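PDB 3GDW: sigma-54 interaction domain protein from Enterococcus faecalis, which is of uncharacterised function but carries here a domain of the mannose-type phosphotransferase IIA family, part of a larger protein that probably binds ATP and DNA. Local coordinates for residues B[32-37]-B[52-57]; B[68-71]-B[75-78]. All blocks are in the same frame, centred on the assembly; numbering follows the deposited sequence.

Contact 1: B[32-37]-B[52-57]; sequences IGTAMN and RNQVIT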
# COMPACT_ATOMS: atom_id res chain seq x y z
N ILE B 32 -14.18 -11.37 -7.04
CA ILE B 32 -14.60 -10.05 -7.53
C ILE B 32 -13.48 -9.01 -7.39
O ILE B 32 -12.55 -9.18 -6.61
CB ILE B 32 -15.92 -9.57 -6.87
CG1 ILE B 32 -15.69 -9.20 -5.42
CG2 ILE B 32 -17.04 -10.65 -7.00
CD1 ILE B 32 -16.35 -7.93 -5.05
N GLY B 33 -13.56 -7.92 -8.15
CA GLY B 33 -12.50 -6.91 -8.16
C GLY B 33 -11.59 -7.14 -9.36
O GLY B 33 -11.45 -8.26 -9.85
N THR B 34 -10.97 -6.06 -9.82
CA THR B 34 -10.12 -6.08 -10.99
C THR B 34 -8.86 -5.33 -10.65
O THR B 34 -8.94 -4.21 -10.13
CB THR B 34 -10.83 -5.39 -12.17
OG1 THR B 34 -12.00 -6.13 -12.50
CG2 THR B 34 -9.92 -5.30 -13.39
N ALA B 35 -7.69 -5.94 -10.92
CA ALA B 35 -6.42 -5.23 -10.72
C ALA B 35 -5.72 -4.94 -12.05
O ALA B 35 -5.77 -5.76 -12.98
CB ALA B 35 -5.49 -6.00 -9.78
N MSE B 36 -5.05 -3.78 -12.14
CA MSE B 36 -4.30 -3.45 -13.35
C MSE B 36 -3.00 -2.84 -12.88
O MSE B 36 -3.03 -1.94 -12.05
CB MSE B 36 -5.04 -2.38 -14.17
CG MSE B 36 -6.54 -2.65 -14.29
SE MSE B 36 -7.31 -1.63 -15.76
CE MSE B 36 -8.38 -3.09 -16.48
N ASN B 37 -1.89 -3.31 -13.43
CA ASN B 37 -0.58 -2.85 -12.99
C ASN B 37 -0.07 -1.92 -14.06
O ASN B 37 -0.16 -2.23 -15.24
CB ASN B 37 0.39 -4.03 -12.84
CG ASN B 37 -0.12 -5.06 -11.83
OD1 ASN B 37 -0.25 -4.78 -10.63
ND2 ASN B 37 -0.47 -6.24 -12.32
N ARG B 52 -10.79 2.46 -18.85
CA ARG B 52 -11.99 2.97 -19.49
C ARG B 52 -12.64 1.90 -20.37
O ARG B 52 -13.87 1.74 -20.36
CB ARG B 52 -11.63 4.20 -20.32
CG ARG B 52 -12.79 4.95 -20.96
CD ARG B 52 -13.17 4.40 -22.33
NE ARG B 52 -12.03 4.12 -23.20
CZ ARG B 52 -11.25 5.05 -23.78
NH1 ARG B 52 -11.47 6.34 -23.59
NH2 ARG B 52 -10.24 4.66 -24.54
N ASN B 53 -11.82 1.19 -21.14
CA ASN B 53 -12.32 0.14 -22.02
C ASN B 53 -13.04 -0.99 -21.28
O ASN B 53 -14.06 -1.50 -21.75
CB ASN B 53 -11.19 -0.42 -22.89
CG ASN B 53 -10.66 0.60 -23.88
OD1 ASN B 53 -11.31 1.58 -24.19
ND2 ASN B 53 -9.45 0.37 -24.37
N GLN B 54 -12.51 -1.41 -20.13
CA GLN B 54 -13.20 -2.45 -19.38
C GLN B 54 -14.48 -1.92 -18.74
O GLN B 54 -15.52 -2.58 -18.78
CB GLN B 54 -12.30 -3.09 -18.35
CG GLN B 54 -12.89 -4.42 -17.88
CD GLN B 54 -12.08 -5.08 -16.80
OE1 GLN B 54 -10.85 -5.05 -16.83
NE2 GLN B 54 -12.77 -5.68 -15.81
N VAL B 55 -14.40 -0.72 -18.16
CA VAL B 55 -15.57 -0.06 -17.59
C VAL B 55 -16.69 0.02 -18.63
O VAL B 55 -17.84 -0.35 -18.34
CB VAL B 55 -15.19 1.33 -17.00
CG1 VAL B 55 -16.43 2.18 -16.78
CG2 VAL B 55 -14.42 1.16 -15.69
N ILE B 56 -16.36 0.46 -19.85
CA ILE B 56 -17.35 0.65 -20.92
C ILE B 56 -18.06 -0.66 -21.29
O ILE B 56 -19.29 -0.69 -21.45
CB ILE B 56 -16.73 1.34 -22.17
CG1 ILE B 56 -16.60 2.85 -21.91
CG2 ILE B 56 -17.56 1.03 -23.44
CD1 ILE B 56 -16.20 3.73 -23.11
N THR B 57 -17.28 -1.74 -21.38
CA THR B 57 -17.80 -3.08 -21.61
C THR B 57 -18.82 -3.48 -20.56
O THR B 57 -19.91 -3.93 -20.88
CB THR B 57 -16.64 -4.11 -21.57
OG1 THR B 57 -15.76 -3.87 -22.68
CG2 THR B 57 -17.17 -5.54 -21.63

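Contact 2: B[68-71]-B[75-78]; sequences LLTD and LNSF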
# COMPACT_ATOMS: atom_id res chain seq x y z
N LEU B 68 -12.29 3.25 -7.48
CA LEU B 68 -10.88 3.14 -7.91
C LEU B 68 -9.98 3.28 -6.71
O LEU B 68 -10.04 4.28 -5.98
CB LEU B 68 -10.50 4.27 -8.89
CG LEU B 68 -11.31 4.38 -10.19
CD1 LEU B 68 -10.63 5.37 -11.15
CD2 LEU B 68 -11.49 3.01 -10.90
N LEU B 69 -9.16 2.26 -6.49
CA LEU B 69 -8.16 2.25 -5.44
C LEU B 69 -6.80 2.37 -6.11
O LEU B 69 -6.41 1.50 -6.88
CB LEU B 69 -8.27 0.92 -4.68
CG LEU B 69 -9.60 0.67 -3.95
CD1 LEU B 69 -9.55 -0.69 -3.25
CD2 LEU B 69 -9.91 1.81 -2.93
N THR B 70 -6.09 3.46 -5.84
CA THR B 70 -4.79 3.70 -6.47
C THR B 70 -3.69 3.89 -5.41
O THR B 70 -3.95 3.95 -4.21
CB THR B 70 -4.84 4.97 -7.39
OG1 THR B 70 -4.99 6.16 -6.58
CG2 THR B 70 -5.99 4.87 -8.41
N ASP B 71 -2.45 4.01 -5.87
CA ASP B 71 -1.34 4.28 -4.97
C ASP B 71 -0.96 5.77 -4.95
O ASP B 71 -1.01 6.40 -3.89
CB ASP B 71 -0.13 3.34 -5.23
CG ASP B 71 0.31 3.29 -6.71
OD1 ASP B 71 -0.28 4.00 -7.60
OD2 ASP B 71 1.28 2.55 -6.98
N LEU B 75 -2.96 8.72 -11.16
CA LEU B 75 -3.99 7.71 -11.20
C LEU B 75 -5.31 8.15 -10.54
O LEU B 75 -6.38 7.77 -11.01
CB LEU B 75 -3.46 6.37 -10.66
CG LEU B 75 -2.24 5.69 -11.34
CD1 LEU B 75 -1.92 4.36 -10.70
CD2 LEU B 75 -2.48 5.47 -12.82
N ASN B 76 -5.28 8.97 -9.50
CA ASN B 76 -6.55 9.35 -8.89
C ASN B 76 -7.44 10.18 -9.79
O ASN B 76 -8.67 10.07 -9.71
CB ASN B 76 -6.41 10.01 -7.51
CG ASN B 76 -7.25 9.29 -6.46
OD1 ASN B 76 -7.39 8.06 -6.51
ND2 ASN B 76 -7.80 10.03 -5.50
N SER B 77 -6.82 10.97 -10.67
CA SER B 77 -7.57 11.74 -11.65
C SER B 77 -8.47 10.89 -12.54
O SER B 77 -9.39 11.41 -13.15
CB SER B 77 -6.63 12.57 -12.51
OG SER B 77 -5.85 11.73 -13.32
N PHE B 78 -8.22 9.58 -12.59
CA PHE B 78 -9.04 8.70 -13.45
C PHE B 78 -10.48 8.63 -12.96
O PHE B 78 -11.38 8.38 -13.75
CB PHE B 78 -8.50 7.25 -13.52
CG PHE B 78 -7.17 7.12 -14.19
CD1 PHE B 78 -6.56 8.20 -14.82
CD2 PHE B 78 -6.54 5.88 -14.22
CE1 PHE B 78 -5.32 8.06 -15.45
CE2 PHE B 78 -5.31 5.72 -14.85
CZ PHE B 78 -4.69 6.81 -15.46
O HOH W 1 -3.19 8.19 -7.00

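Contact 1: B[32-37]-B[52-57]
Across residues 32-37 and 52-57 the nearest CA atoms are those of Thr34 and Gln54, 9.6 Å apart. Strand 34-38 is an outermost strand, within this chain, of the parallel sheet of this IIA-like alpha/beta domain, and helix 44-57 belongs to the layer on one face of it. At that spacing a long side chain has to bridge the gap, and Gln54 does so. Its CG stands anti to the backbone N (chi1 -163°) and the chain runs on extended, which carries the amide to the strand.

Thr34 comes to meet it from the opposite direction. Gln54 NE2 gives a weak hydrogen bond to Thr34 OG1, 3.4 Å long and bent to 143° at the hydrogen. The methyl CG2 of Thr34 lies 3.6 Å from Gln54 OE1, so both ends of the amide meet the threonine.

Selenomethionine Met36 reaches the same amide from further along the strand. It also packs on Met47 and Leu51 of the helix. Phe8, on the neighbouring strand 6-12, touches both Thr34 and Gln54. The contact is small, burying 113 Å² in all. The bend in the Met36 chain at chi3 (136°) leaves its terminal methyl CE 3.2 Å from Gln54 OE1.

Contact 2: B[68-71]-B[75-78]
The nearest CA atoms of 68-71 and 75-78 are those of Thr70 and Leu75, 6.3 Å apart, where the chain turns back after strand 66-70.

The apolar and van der Waals contacts come first. Thr70 turns its methyl CG2 to Leu75 CB at 3.7 Å, and the two side chains meet at a slant. Further back on the strand, Leu68 CD1 touches Phe78 CB, also at 3.7 Å; these side chains cross at about a right angle. The Phe78 ring itself leads away from the strand. One face of it has Leu75 CA above its centre, 4.2 Å from the plane. The ring then meets Tyr48 edge-to-face and packs among Val44, Met47 and Leu51 of helix 44-57. Asp71 OD1 packs 3.5 Å from the methyl CD1 of Leu75.

The polar contacts gather at the C-terminal end of the strand. Chi1 of 68° holds the Thr70 methyl anti to the carbonyl carbon, against Leu75, and turns OG1 to a water. This water lies 2.7 Å from Thr70 OG1 and accepts a weak bond from Asn76 N, so it links the strand to the turn. Asp71 OD2 bonds to His12 N and to Thr98 OG1 of the second subunit.

Within the turn, Phe78 N bonds to Leu75 O at 3.0 Å, just as helix 78-86 begins. This is a strand-loop-helix connection at the C-terminal end of an inner strand of the parallel sheet, as expected for the alpha/beta fold of mannose-type IIA domains, and Asp71 brings it to the subunit interface.

In the fold
The two contacts follow one another along the chain: helix 44-57 closes contact 1 and strand 66-70 opens contact 2. Their centres are about 12 Å apart and their nearest atoms about 6 Å, without touching. Each has one segment on the same four-stranded parallel sheet, in the order 34-38, 6-12, 66-70, 90-93. Strand 6-12 lies between the two strands involved, and Phe8 on it packs against side chains of both contacts. Leu51 of helix 44-57 also joins them, touching Met36 as well as Leu68 and Phe78. Contact 1 is a surface contact within one chain. Contact 2 is buried, lies beside His12 and reaches the second subunit.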